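Local coordinates for probable outer membrane protein (Pseudomonas aeruginosa, PDB 3DWO), which probably forms an outer-membrane channel of the FadL family that takes up hydrophobic compounds such as long-chain fatty acids, at residues 36-41 against 157-162; 72-77 against 196-201; 108-113 against 150-155. All coordinates share one frame; numbering follows the deposited sequence.

In the fold
Interactions 1 and 3 lie side by side, their centres about 5 Å apart, at the end of the barrel where the short turns 106-109 and 154-157 join strands. They share adjacent strands: 110-125 pairs with 138-153 in interaction 3, and 138-153 pairs with 158-177, against which 36-41 packs in interaction 1. Interaction 2 joins two long loops at the opposite end, its centre about 61 Å from that of interaction 1. Along the chain the order is 36-41, 72-77, 108-113, 150-155, 157-162, 196-201, so interactions 1 and 2 cross, and interaction 3 falls within both spans. The three contacts thus cover plug, wall and outer loops of a FadL-type barrel.

Interaction 1 of 3, residues 36-41 against 157-162; sequences AMAFID and NFSLGA. With C8E ((hydroxyethyloxy)tri(ethyloxy)octane), chain H.
S159 turns its OG into the crowded position between the backbone N and the carbonyl carbon (chi1 64°), while F39 sets CG anti to its carbonyl carbon (chi1 -64°); the two torsions bring hydroxyl and ring together where the N-terminal plug of the FadL-type barrel meets the wall. Segment 36-41 lies in the loop between helix 29-32 and the first barrel strand, 44-63. It folds as a tight turn, with F39 N hydrogen-bonded to A36 O at 3.2 Å and I40 N hydrogen-bonded to M37 O at 3.1 Å. Residues 158-162 open strand 158-177, and of these S159 points inward, toward the turn.

The contact is small and rests on three side chains. The methyl of A38 meets the strand head-on, A38 CB lying 3.6 Å from S159 CB. F39 comes from the side: its CE2 approaches S159 OG to 3.3 Å along an oblique line, and CE2 also touches S159 CB. The tip of the same ring, CZ, lies 4.2 Å from F158 N, which sits at the ring edge. No hydrogen bond links the two segments directly, but S159 OG is hydrogen-bonded to A35 O, just ahead of the turn, so that a polar tie accompanies the apolar touch. V219 of the neighbouring strand packs against A36, F39 and S159. F158 and L160 point away from the plug, as alternation along a strand requires. Further along the strand A162 meets a bound detergent, its CB 3.9 Å from C4 of the C8E chain.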
ATOM      1  N   ALA A  36      -9.591 -23.253  -0.038  1.00 33.27           N
ATOM      2  CA  ALA A  36     -10.580 -23.336  -1.112  1.00 34.35           C
ATOM      3  C   ALA A  36     -10.050 -24.100  -2.318  1.00 35.91           C
ATOM      4  O   ALA A  36     -10.805 -24.513  -3.203  1.00 36.47           O
ATOM      5  CB  ALA A  36     -11.014 -21.933  -1.531  1.00 32.93           C
ATOM      6  N   MET A  37      -8.741 -24.287  -2.343  1.00 36.61           N
ATOM      7  CA  MET A  37      -8.070 -24.990  -3.424  1.00 37.59           C
ATOM      8  C   MET A  37      -8.505 -26.465  -3.452  1.00 38.51           C
ATOM      9  O   MET A  37      -8.466 -27.125  -4.493  1.00 38.34           O
ATOM     10  CB  MET A  37      -6.565 -24.877  -3.192  1.00 36.98           C
ATOM     11  CG  MET A  37      -5.724 -24.723  -4.426  1.00 38.00           C
ATOM     12  SD  MET A  37      -4.119 -24.012  -4.004  1.00 32.89           S
ATOM     13  CE  MET A  37      -3.620 -25.014  -2.610  1.00 33.27           C
ATOM     14  N   ALA A  38      -8.926 -26.970  -2.297  1.00 39.10           N
ATOM     15  CA  ALA A  38      -9.349 -28.358  -2.168  1.00 40.33           C
ATOM     16  C   ALA A  38     -10.629 -28.666  -2.944  1.00 41.16           C
ATOM     17  O   ALA A  38     -11.022 -29.823  -3.066  1.00 39.57           O
ATOM     18  CB  ALA A  38      -9.538 -28.700  -0.694  1.00 39.15           C
ATOM     19  N   PHE A  39     -11.272 -27.634  -3.474  1.00 42.33           N
ATOM     20  CA  PHE A  39     -12.505 -27.825  -4.219  1.00 43.31           C
ATOM     21  C   PHE A  39     -12.375 -27.459  -5.687  1.00 44.39           C
ATOM     22  O   PHE A  39     -13.369 -27.371  -6.404  1.00 44.60           O
ATOM     23  CB  PHE A  39     -13.625 -27.033  -3.546  1.00 42.98           C
ATOM     24  CG  PHE A  39     -13.932 -27.516  -2.162  1.00 44.10           C
ATOM     25  CD1 PHE A  39     -14.640 -28.700  -1.966  1.00 45.15           C
ATOM     26  CD2 PHE A  39     -13.452 -26.834  -1.051  1.00 44.29           C
ATOM     27  CE1 PHE A  39     -14.863 -29.199  -0.679  1.00 45.32           C
ATOM     28  CE2 PHE A  39     -13.667 -27.322   0.238  1.00 44.37           C
ATOM     29  CZ  PHE A  39     -14.373 -28.508   0.424  1.00 45.08           C
ATOM     30  N   ILE A  40     -11.140 -27.244  -6.126  1.00 46.44           N
ATOM     31  CA  ILE A  40     -10.867 -26.927  -7.522  1.00 47.84           C
ATOM     32  C   ILE A  40     -10.514 -28.264  -8.154  1.00 50.26           C
ATOM     33  O   ILE A  40      -9.466 -28.841  -7.870  1.00 50.87           O
ATOM     34  CB  ILE A  40      -9.695 -25.927  -7.654  1.00 45.78           C
ATOM     35  CG1 ILE A  40     -10.153 -24.548  -7.168  1.00 44.92           C
ATOM     36  CG2 ILE A  40      -9.214 -25.861  -9.095  1.00 44.22           C
ATOM     37  CD1 ILE A  40      -9.088 -23.481  -7.214  1.00 43.45           C
ATOM     38  N   ASP A  41     -11.408 -28.749  -9.007  1.00 52.95           N
ATOM     39  CA  ASP A  41     -11.259 -30.048  -9.653  1.00 55.33           C
ATOM     40  C   ASP A  41     -10.257 -30.216 -10.793  1.00 55.14           C
ATOM     41  O   ASP A  41     -10.140 -31.309 -11.342  1.00 56.26           O
ATOM     42  CB  ASP A  41     -12.640 -30.530 -10.111  1.00 58.35           C
ATOM     43  CG  ASP A  41     -13.455 -29.431 -10.780  1.00 61.15           C
ATOM     44  OD1 ASP A  41     -14.686 -29.604 -10.911  1.00 62.80           O
ATOM     45  OD2 ASP A  41     -12.869 -28.399 -11.178  1.00 62.62           O
ATOM     46  N   ASN A 157     -17.080 -31.255   3.049  1.00 52.14           N
ATOM     47  CA  ASN A 157     -17.682 -30.015   3.533  1.00 51.67           C
ATOM     48  C   ASN A 157     -16.674 -29.148   4.285  1.00 49.21           C
ATOM     49  O   ASN A 157     -17.019 -28.072   4.776  1.00 48.01           O
ATOM     50  CB  ASN A 157     -18.850 -30.326   4.475  1.00 52.84           C
ATOM     51  CG  ASN A 157     -19.766 -31.400   3.933  1.00 55.73           C
ATOM     52  OD1 ASN A 157     -20.296 -31.281   2.827  1.00 57.45           O
ATOM     53  ND2 ASN A 157     -19.956 -32.461   4.711  1.00 55.97           N
ATOM     54  N   PHE A 158     -15.433 -29.611   4.374  1.00 46.37           N
ATOM     55  CA  PHE A 158     -14.420 -28.865   5.104  1.00 45.19           C
ATOM     56  C   PHE A 158     -13.000 -29.169   4.639  1.00 43.69           C
ATOM     57  O   PHE A 158     -12.664 -30.308   4.319  1.00 42.69           O
ATOM     58  CB  PHE A 158     -14.538 -29.176   6.595  1.00 45.63           C
ATOM     59  CG  PHE A 158     -13.679 -28.311   7.461  1.00 46.61           C
ATOM     60  CD1 PHE A 158     -14.016 -26.981   7.686  1.00 47.64           C
ATOM     61  CD2 PHE A 158     -12.533 -28.821   8.054  1.00 47.18           C
ATOM     62  CE1 PHE A 158     -13.221 -26.171   8.494  1.00 47.86           C
ATOM     63  CE2 PHE A 158     -11.732 -28.019   8.863  1.00 48.02           C
ATOM     64  CZ  PHE A 158     -12.076 -26.693   9.083  1.00 47.70           C
ATOM     65  N   SER A 159     -12.169 -28.136   4.611  1.00 41.86           N
ATOM     66  CA  SER A 159     -10.782 -28.281   4.198  1.00 40.04           C
ATOM     67  C   SER A 159      -9.929 -27.217   4.869  1.00 39.70           C
ATOM     68  O   SER A 159     -10.442 -26.218   5.374  1.00 39.64           O
ATOM     69  CB  SER A 159     -10.654 -28.151   2.678  1.00 39.51           C
ATOM     70  OG  SER A 159     -11.018 -26.856   2.235  1.00 39.13           O
ATOM     71  N   LEU A 160      -8.623 -27.444   4.868  1.00 38.85           N
ATOM     72  CA  LEU A 160      -7.679 -26.518   5.465  1.00 37.49           C
ATOM     73  C   LEU A 160      -6.623 -26.174   4.427  1.00 37.10           C
ATOM     74  O   LEU A 160      -6.471 -26.880   3.428  1.00 36.43           O
ATOM     75  CB  LEU A 160      -7.029 -27.156   6.694  1.00 37.97           C
ATOM     76  CG  LEU A 160      -8.017 -27.648   7.758  1.00 36.73           C
ATOM     77  CD1 LEU A 160      -7.268 -28.355   8.870  1.00 35.93           C
ATOM     78  CD2 LEU A 160      -8.804 -26.474   8.307  1.00 35.92           C
ATOM     79  N   GLY A 161      -5.897 -25.087   4.663  1.00 36.10           N
ATOM     80  CA  GLY A 161      -4.868 -24.679   3.725  1.00 34.59           C
ATOM     81  C   GLY A 161      -3.763 -23.918   4.419  1.00 34.33           C
ATOM     82  O   GLY A 161      -3.993 -23.279   5.443  1.00 33.91           O
ATOM     83  N   ALA A 162      -2.559 -23.989   3.868  1.00 33.03           N
ATOM     84  CA  ALA A 162      -1.421 -23.295   4.448  1.00 32.95           C
ATOM     85  C   ALA A 162      -0.434 -22.956   3.345  1.00 33.14           C
ATOM     86  O   ALA A 162      -0.326 -23.680   2.355  1.00 34.41           O
ATOM     87  CB  ALA A 162      -0.753 -24.171   5.500  1.00 31.91           C
TER
HETATM   88  C2  C8E H 458       3.856 -23.642   7.185  1.00 63.96           C
HETATM   89  C3  C8E H 458       3.267 -23.284   5.898  1.00 63.93           C
HETATM   90  C4  C8E H 458       3.100 -24.515   5.151  1.00 64.22           C
HETATM   91  C5  C8E H 458       3.386 -24.252   3.724  1.00 63.43           C
HETATM   92  C6  C8E H 458       3.660 -25.502   3.041  1.00 63.05           C
HETATM   93  C7  C8E H 458       3.243 -25.143   1.698  1.00 63.06           C
HETATM   94  C8  C8E H 458       4.356 -25.411   0.769  1.00 63.03           C
HETATM   95  O9  C8E H 458       4.728 -24.624  -0.341  1.00 64.76           O

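Interaction 2 of 3, residues 72-77 against 196-201; sequences GGYQDG and ASNSSA
Two long loops at the outer end of the barrel meet here: residues 72-77 belong to the connection between strand 44-63 and strand 93-105, whereas residues 196-201 lie in the loop that leads from helix 179-184 into strand 201-220. Neither segment is regular helix or strand, and the seam combines close backbone approaches, the Y74-N198 side-chain contact and two waters. At its closest, G73 CA comes within 3.5 Å of S197 O, and S197 CB also packs against G73 CA, at 3.8 Å. Both residues have positive phi; at G73 (68°) the absence of a side chain allows the backbones to come this near. G77 sets its CA 3.8 Å from N198 O; here it is the backbone conformation of G77 itself that disfavours a side chain, since a CB would press against the carbonyl O of D76.

The Y74 ring supplies the main side-chain contact. With CG anti to the carbonyl carbon (chi1 -61°), the ring runs alongside the N198 side chain, the two pointing the same way. Its CE2 edge meets the amide group, CE2 lying 3.9 Å from N198 CG, and the ring and amide planes stand 76° apart.

One water bridges the two backbones: it accepts from Y74 N and is placed to donate to S197 O, 2.6 Å away. A second, placed to donate to Y74 O at 2.8 Å, bonds weakly to G77 N and adds only a weak link across the seam, to S200 OG. Around the seam, D178 OD2 accepts from S197 N, while T80 OG1 is hydrogen-bonded to both D76 N and G77 O. The result is a water-mediated contact between long loops, consistent with the extended extracellular loops of FadL-type barrels.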
ATOM      1  N   GLY A  72       9.100  29.591  -0.942  1.00 19.49           N
ATOM      2  CA  GLY A  72       9.835  28.650  -1.768  1.00 20.53           C
ATOM      3  C   GLY A  72      11.327  28.668  -1.496  1.00 21.40           C
ATOM      4  O   GLY A  72      12.096  27.998  -2.185  1.00 24.04           O
ATOM      5  N   GLY A  73      11.737  29.441  -0.496  1.00 22.09           N
ATOM      6  CA  GLY A  73      13.145  29.531  -0.151  1.00 22.78           C
ATOM      7  C   GLY A  73      13.987  30.223  -1.207  1.00 25.41           C
ATOM      8  O   GLY A  73      13.528  31.155  -1.876  1.00 25.56           O
ATOM      9  N   TYR A  74      15.222  29.757  -1.366  1.00 25.10           N
ATOM     10  CA  TYR A  74      16.150  30.332  -2.331  1.00 27.76           C
ATOM     11  C   TYR A  74      16.654  29.307  -3.340  1.00 28.67           C
ATOM     12  O   TYR A  74      16.660  28.102  -3.082  1.00 27.27           O
ATOM     13  CB  TYR A  74      17.362  30.930  -1.608  1.00 28.58           C
ATOM     14  CG  TYR A  74      17.027  32.039  -0.646  1.00 32.22           C
ATOM     15  CD1 TYR A  74      16.872  33.357  -1.090  1.00 33.02           C
ATOM     16  CD2 TYR A  74      16.844  31.771   0.710  1.00 32.27           C
ATOM     17  CE1 TYR A  74      16.541  34.378  -0.201  1.00 34.48           C
ATOM     18  CE2 TYR A  74      16.512  32.780   1.604  1.00 35.55           C
ATOM     19  CZ  TYR A  74      16.360  34.078   1.144  1.00 36.12           C
ATOM     20  OH  TYR A  74      16.004  35.062   2.033  1.00 38.02           O
ATOM     21  N   GLN A  75      17.093  29.816  -4.485  1.00 30.18           N
ATOM     22  CA  GLN A  75      17.632  28.999  -5.560  1.00 32.63           C
ATOM     23  C   GLN A  75      18.758  28.130  -5.014  1.00 33.30           C
ATOM     24  O   GLN A  75      18.755  26.918  -5.209  1.00 35.18           O
ATOM     25  CB  GLN A  75      18.166  29.908  -6.675  1.00 34.05           C
ATOM     26  CG  GLN A  75      18.924  29.205  -7.785  1.00 38.21           C
ATOM     27  CD  GLN A  75      18.031  28.335  -8.644  1.00 42.46           C
ATOM     28  OE1 GLN A  75      17.012  28.796  -9.165  1.00 46.42           O
ATOM     29  NE2 GLN A  75      18.412  27.071  -8.807  1.00 42.95           N
ATOM     30  N   ASP A  76      19.711  28.750  -4.320  1.00 33.53           N
ATOM     31  CA  ASP A  76      20.848  28.019  -3.760  1.00 35.88           C
ATOM     32  C   ASP A  76      21.338  28.645  -2.445  1.00 36.38           C
ATOM     33  O   ASP A  76      22.536  28.855  -2.258  1.00 36.91           O
ATOM     34  CB  ASP A  76      21.988  27.999  -4.790  1.00 37.61           C
ATOM     35  CG  ASP A  76      23.060  26.965  -4.475  1.00 40.60           C
ATOM     36  OD1 ASP A  76      24.056  26.913  -5.230  1.00 43.72           O
ATOM     37  OD2 ASP A  76      22.919  26.204  -3.492  1.00 39.29           O
ATOM     38  N   GLY A  77      20.410  28.944  -1.540  1.00 36.19           N
ATOM     39  CA  GLY A  77      20.787  29.536  -0.267  1.00 36.97           C
ATOM     40  C   GLY A  77      20.709  31.055  -0.248  1.00 37.34           C
ATOM     41  O   GLY A  77      20.486  31.681  -1.283  1.00 36.64           O
ATOM     42  N   ALA A 196      13.471  30.482   8.481  1.00 23.44           N
ATOM     43  CA  ALA A 196      13.233  29.220   7.799  1.00 25.06           C
ATOM     44  C   ALA A 196      13.542  29.293   6.308  1.00 26.54           C
ATOM     45  O   ALA A 196      13.591  30.373   5.715  1.00 26.28           O
ATOM     46  CB  ALA A 196      11.783  28.787   8.004  1.00 23.83           C
ATOM     47  N   SER A 197      13.757  28.125   5.714  1.00 27.91           N
ATOM     48  CA  SER A 197      14.030  27.998   4.287  1.00 26.03           C
ATOM     49  C   SER A 197      15.294  28.660   3.740  1.00 25.88           C
ATOM     50  O   SER A 197      15.373  28.955   2.545  1.00 26.16           O
ATOM     51  CB  SER A 197      12.805  28.466   3.498  1.00 26.77           C
ATOM     52  OG  SER A 197      11.692  27.628   3.784  1.00 23.44           O
ATOM     53  N   ASN A 198      16.275  28.904   4.606  1.00 24.17           N
ATOM     54  CA  ASN A 198      17.546  29.463   4.161  1.00 23.02           C
ATOM     55  C   ASN A 198      18.417  28.251   3.894  1.00 23.62           C
ATOM     56  O   ASN A 198      19.026  28.138   2.833  1.00 24.91           O
ATOM     57  CB  ASN A 198      18.173  30.345   5.235  1.00 23.45           C
ATOM     58  CG  ASN A 198      17.584  31.730   5.246  1.00 22.15           C
ATOM     59  OD1 ASN A 198      16.370  31.896   5.335  1.00 25.51           O
ATOM     60  ND2 ASN A 198      18.436  32.735   5.150  1.00 22.09           N
ATOM     61  N   SER A 199      18.471  27.340   4.861  1.00 20.13           N
ATOM     62  CA  SER A 199      19.217  26.107   4.682  1.00 20.09           C
ATOM     63  C   SER A 199      18.191  25.122   4.116  1.00 21.00           C
ATOM     64  O   SER A 199      17.009  25.174   4.474  1.00 21.22           O
ATOM     65  CB  SER A 199      19.757  25.589   6.023  1.00 20.52           C
ATOM     66  OG  SER A 199      18.709  25.374   6.955  1.00 21.18           O
ATOM     67  N   SER A 200      18.618  24.257   3.205  1.00 19.72           N
ATOM     68  CA  SER A 200      17.713  23.270   2.626  1.00 22.72           C
ATOM     69  C   SER A 200      18.476  22.192   1.877  1.00 23.36           C
ATOM     70  O   SER A 200      19.378  22.475   1.070  1.00 22.43           O
ATOM     71  CB  SER A 200      16.699  23.919   1.677  1.00 24.77           C
ATOM     72  OG  SER A 200      17.296  24.251   0.442  1.00 30.99           O
ATOM     73  N   ALA A 201      18.096  20.953   2.153  1.00 21.42           N
ATOM     74  CA  ALA A 201      18.712  19.801   1.526  1.00 22.90           C
ATOM     75  C   ALA A 201      17.640  18.724   1.398  1.00 22.06           C
ATOM     76  O   ALA A 201      16.763  18.602   2.257  1.00 20.62           O
ATOM     77  CB  ALA A 201      19.863  19.303   2.379  1.00 21.00           C
TER
HETATM   78  O   HOH W   1      18.412  26.936  -1.243  1.00 26.38           O
HETATM   79  O   HOH W   2      16.148  27.751   0.325  1.00 33.03           O

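Interaction 3 of 3, residues 108-113 against 150-155; sequences DRFAFG and LSFKVN
The rings of F110 and F152 form the apolar centre, crossing obliquely on the face of the sheet that also carries F112 and L150. F152 CD2 sits over one face of the F110 ring, offset toward its rim and 3.3 Å from F110 CZ; the ring planes are 48° apart. The phenylalanines reach this position with unlike first torsions: F110 has CG anti to the carbonyl carbon, F152 has CG anti to the backbone N. Further along, L150 CD1 touches the edge of the F112 ring at CD1, 4.0 Å away, and a bound detergent approaches the L150 side chain on this outer surface.

Behind this layer the strands pair antiparallel. F110-F152 and F112-L150 are non-hydrogen-bonded pairs, with the hydrogen-bonded pair A111-S151 between them. There S151 N donates to A111 O at 3.1 Å, while the return bond from A111 N to S151 O is weak. A111 and S151 point to the opposite face, onto M37 of the plug, and their side chains meet closely, A111 CB 3.1 Å from S151 OG. A water bonded to S151 OG also donates to R109 O.

At the polar end, R109 O accepts from K153 N at 3.0 Å in a fairly straight bond (162°), on a carbonyl lone pair. The R109 chain, bent at chi2 and chi3, lays one flat face of its guanidinium against K153 O, 3.3 Å above the plane over its centre, without a hydrogen bond between them, and stands the group nearly perpendicular (88°) to the F152 ring. D108 OD2 and K153 NZ, 4.5 Å apart, are too distant for a salt bridge but probably attract. Antiparallel neighbouring strands with an apolar, aromatic-rich outer face are typical of a transmembrane beta-barrel wall.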
ATOM      1  N   ASP A 108      -6.749 -36.726  -4.293  1.00 52.73           N
ATOM      2  CA  ASP A 108      -8.145 -36.387  -4.066  1.00 53.69           C
ATOM      3  C   ASP A 108      -8.237 -35.762  -2.681  1.00 52.57           C
ATOM      4  O   ASP A 108      -9.322 -35.574  -2.136  1.00 53.88           O
ATOM      5  CB  ASP A 108      -9.032 -37.630  -4.134  1.00 55.88           C
ATOM      6  CG  ASP A 108     -10.514 -37.284  -4.172  1.00 58.64           C
ATOM      7  OD1 ASP A 108     -10.964 -36.700  -5.184  1.00 60.03           O
ATOM      8  OD2 ASP A 108     -11.227 -37.588  -3.190  1.00 59.54           O
ATOM      9  N   ARG A 109      -7.079 -35.433  -2.121  1.00 51.17           N
ATOM     10  CA  ARG A 109      -7.020 -34.835  -0.796  1.00 50.15           C
ATOM     11  C   ARG A 109      -6.078 -33.635  -0.767  1.00 47.33           C
ATOM     12  O   ARG A 109      -6.181 -32.778   0.107  1.00 47.23           O
ATOM     13  CB  ARG A 109      -6.542 -35.883   0.211  1.00 51.87           C
ATOM     14  CG  ARG A 109      -7.343 -37.173   0.176  1.00 54.65           C
ATOM     15  CD  ARG A 109      -8.573 -37.099   1.062  1.00 56.24           C
ATOM     16  NE  ARG A 109      -8.208 -37.174   2.473  1.00 58.49           N
ATOM     17  CZ  ARG A 109      -9.080 -37.239   3.474  1.00 59.68           C
ATOM     18  NH1 ARG A 109     -10.384 -37.238   3.227  1.00 60.05           N
ATOM     19  NH2 ARG A 109      -8.646 -37.309   4.725  1.00 60.20           N
ATOM     20  N   PHE A 110      -5.170 -33.574  -1.737  1.00 44.92           N
ATOM     21  CA  PHE A 110      -4.181 -32.505  -1.798  1.00 42.09           C
ATOM     22  C   PHE A 110      -4.139 -31.715  -3.101  1.00 41.27           C
ATOM     23  O   PHE A 110      -4.324 -32.264  -4.192  1.00 38.83           O
ATOM     24  CB  PHE A 110      -2.791 -33.084  -1.546  1.00 40.35           C
ATOM     25  CG  PHE A 110      -2.535 -33.466  -0.118  1.00 39.18           C
ATOM     26  CD1 PHE A 110      -2.222 -32.496   0.827  1.00 38.66           C
ATOM     27  CD2 PHE A 110      -2.572 -34.799   0.277  1.00 39.23           C
ATOM     28  CE1 PHE A 110      -1.942 -32.849   2.146  1.00 39.62           C
ATOM     29  CE2 PHE A 110      -2.294 -35.164   1.595  1.00 39.36           C
ATOM     30  CZ  PHE A 110      -1.978 -34.187   2.530  1.00 39.43           C
ATOM     31  N   ALA A 111      -3.870 -30.418  -2.964  1.00 40.32           N
ATOM     32  CA  ALA A 111      -3.756 -29.506  -4.096  1.00 38.85           C
ATOM     33  C   ALA A 111      -2.568 -28.595  -3.827  1.00 38.64           C
ATOM     34  O   ALA A 111      -2.249 -28.306  -2.674  1.00 39.07           O
ATOM     35  CB  ALA A 111      -5.024 -28.684  -4.249  1.00 38.22           C
ATOM     36  N   PHE A 112      -1.918 -28.141  -4.891  1.00 38.59           N
ATOM     37  CA  PHE A 112      -0.752 -27.276  -4.775  1.00 37.32           C
ATOM     38  C   PHE A 112      -1.036 -25.916  -5.406  1.00 36.48           C
ATOM     39  O   PHE A 112      -1.643 -25.838  -6.471  1.00 36.06           O
ATOM     40  CB  PHE A 112       0.433 -27.932  -5.477  1.00 39.64           C
ATOM     41  CG  PHE A 112       1.702 -27.145  -5.392  1.00 42.74           C
ATOM     42  CD1 PHE A 112       2.302 -26.896  -4.156  1.00 45.19           C
ATOM     43  CD2 PHE A 112       2.322 -26.679  -6.548  1.00 43.34           C
ATOM     44  CE1 PHE A 112       3.508 -26.197  -4.071  1.00 45.41           C
ATOM     45  CE2 PHE A 112       3.527 -25.981  -6.477  1.00 45.13           C
ATOM     46  CZ  PHE A 112       4.122 -25.741  -5.234  1.00 45.46           C
ATOM     47  N   GLY A 113      -0.587 -24.850  -4.749  1.00 34.36           N
ATOM     48  CA  GLY A 113      -0.817 -23.514  -5.267  1.00 33.72           C
ATOM     49  C   GLY A 113       0.436 -22.665  -5.394  1.00 33.11           C
ATOM     50  O   GLY A 113       1.300 -22.663  -4.513  1.00 33.28           O
ATOM     51  N   LEU A 150      -0.508 -25.205   0.031  1.00 32.57           N
ATOM     52  CA  LEU A 150      -1.014 -26.563   0.002  1.00 33.43           C
ATOM     53  C   LEU A 150      -2.382 -26.617   0.669  1.00 33.16           C
ATOM     54  O   LEU A 150      -2.614 -25.937   1.668  1.00 32.37           O
ATOM     55  CB  LEU A 150      -0.039 -27.465   0.758  1.00 33.85           C
ATOM     56  CG  LEU A 150       0.128 -28.913   0.313  1.00 36.97           C
ATOM     57  CD1 LEU A 150       0.632 -28.950  -1.132  1.00 35.63           C
ATOM     58  CD2 LEU A 150       1.113 -29.612   1.246  1.00 36.52           C
ATOM     59  N   SER A 151      -3.288 -27.421   0.120  1.00 33.34           N
ATOM     60  CA  SER A 151      -4.613 -27.562   0.714  1.00 35.60           C
ATOM     61  C   SER A 151      -4.869 -29.028   1.041  1.00 37.22           C
ATOM     62  O   SER A 151      -4.399 -29.924   0.339  1.00 37.17           O
ATOM     63  CB  SER A 151      -5.700 -27.056  -0.234  1.00 34.48           C
ATOM     64  OG  SER A 151      -5.829 -27.906  -1.353  1.00 33.68           O
ATOM     65  N   PHE A 152      -5.607 -29.264   2.118  1.00 38.96           N
ATOM     66  CA  PHE A 152      -5.935 -30.620   2.535  1.00 41.09           C
ATOM     67  C   PHE A 152      -7.428 -30.747   2.804  1.00 41.09           C
ATOM     68  O   PHE A 152      -7.975 -30.053   3.659  1.00 40.38           O
ATOM     69  CB  PHE A 152      -5.148 -30.996   3.794  1.00 41.08           C
ATOM     70  CG  PHE A 152      -5.490 -32.355   4.337  1.00 43.64           C
ATOM     71  CD1 PHE A 152      -6.271 -32.486   5.480  1.00 44.02           C
ATOM     72  CD2 PHE A 152      -5.038 -33.507   3.698  1.00 44.26           C
ATOM     73  CE1 PHE A 152      -6.597 -33.749   5.983  1.00 45.16           C
ATOM     74  CE2 PHE A 152      -5.357 -34.774   4.191  1.00 45.18           C
ATOM     75  CZ  PHE A 152      -6.138 -34.895   5.333  1.00 44.42           C
ATOM     76  N   LYS A 153      -8.085 -31.632   2.063  1.00 42.07           N
ATOM     77  CA  LYS A 153      -9.512 -31.845   2.237  1.00 44.00           C
ATOM     78  C   LYS A 153      -9.780 -32.813   3.389  1.00 45.79           C
ATOM     79  O   LYS A 153      -9.351 -33.966   3.356  1.00 47.09           O
ATOM     80  CB  LYS A 153     -10.127 -32.379   0.940  1.00 43.59           C
ATOM     81  CG  LYS A 153     -11.637 -32.526   1.005  1.00 44.24           C
ATOM     82  CD  LYS A 153     -12.295 -32.358  -0.357  1.00 43.74           C
ATOM     83  CE  LYS A 153     -11.890 -33.451  -1.326  1.00 43.78           C
ATOM     84  NZ  LYS A 153     -12.570 -33.279  -2.642  1.00 44.30           N
ATOM     85  N   VAL A 154     -10.475 -32.329   4.414  1.00 47.26           N
ATOM     86  CA  VAL A 154     -10.807 -33.140   5.581  1.00 48.70           C
ATOM     87  C   VAL A 154     -12.094 -33.913   5.319  1.00 50.42           C
ATOM     88  O   VAL A 154     -12.174 -35.113   5.575  1.00 50.61           O
ATOM     89  CB  VAL A 154     -11.009 -32.257   6.829  1.00 48.45           C
ATOM     90  CG1 VAL A 154     -11.327 -33.127   8.038  1.00 48.73           C
ATOM     91  CG2 VAL A 154      -9.767 -31.421   7.079  1.00 46.37           C
ATOM     92  N   ASN A 155     -13.098 -33.199   4.818  1.00 52.48           N
ATOM     93  CA  ASN A 155     -14.401 -33.766   4.476  1.00 54.67           C
ATOM     94  C   ASN A 155     -14.796 -33.177   3.137  1.00 55.13           C
ATOM     95  O   ASN A 155     -14.027 -32.439   2.523  1.00 54.88           O
ATOM     96  CB  ASN A 155     -15.481 -33.365   5.489  1.00 55.56           C
ATOM     97  CG  ASN A 155     -15.207 -33.887   6.874  1.00 57.93           C
ATOM     98  OD1 ASN A 155     -14.870 -35.057   7.051  1.00 60.40           O
ATOM     99  ND2 ASN A 155     -15.364 -33.026   7.873  1.00 58.73           N
TER
HETATM  100  O   HOH W   3      -6.978 -30.342  -1.270  1.00 32.55           O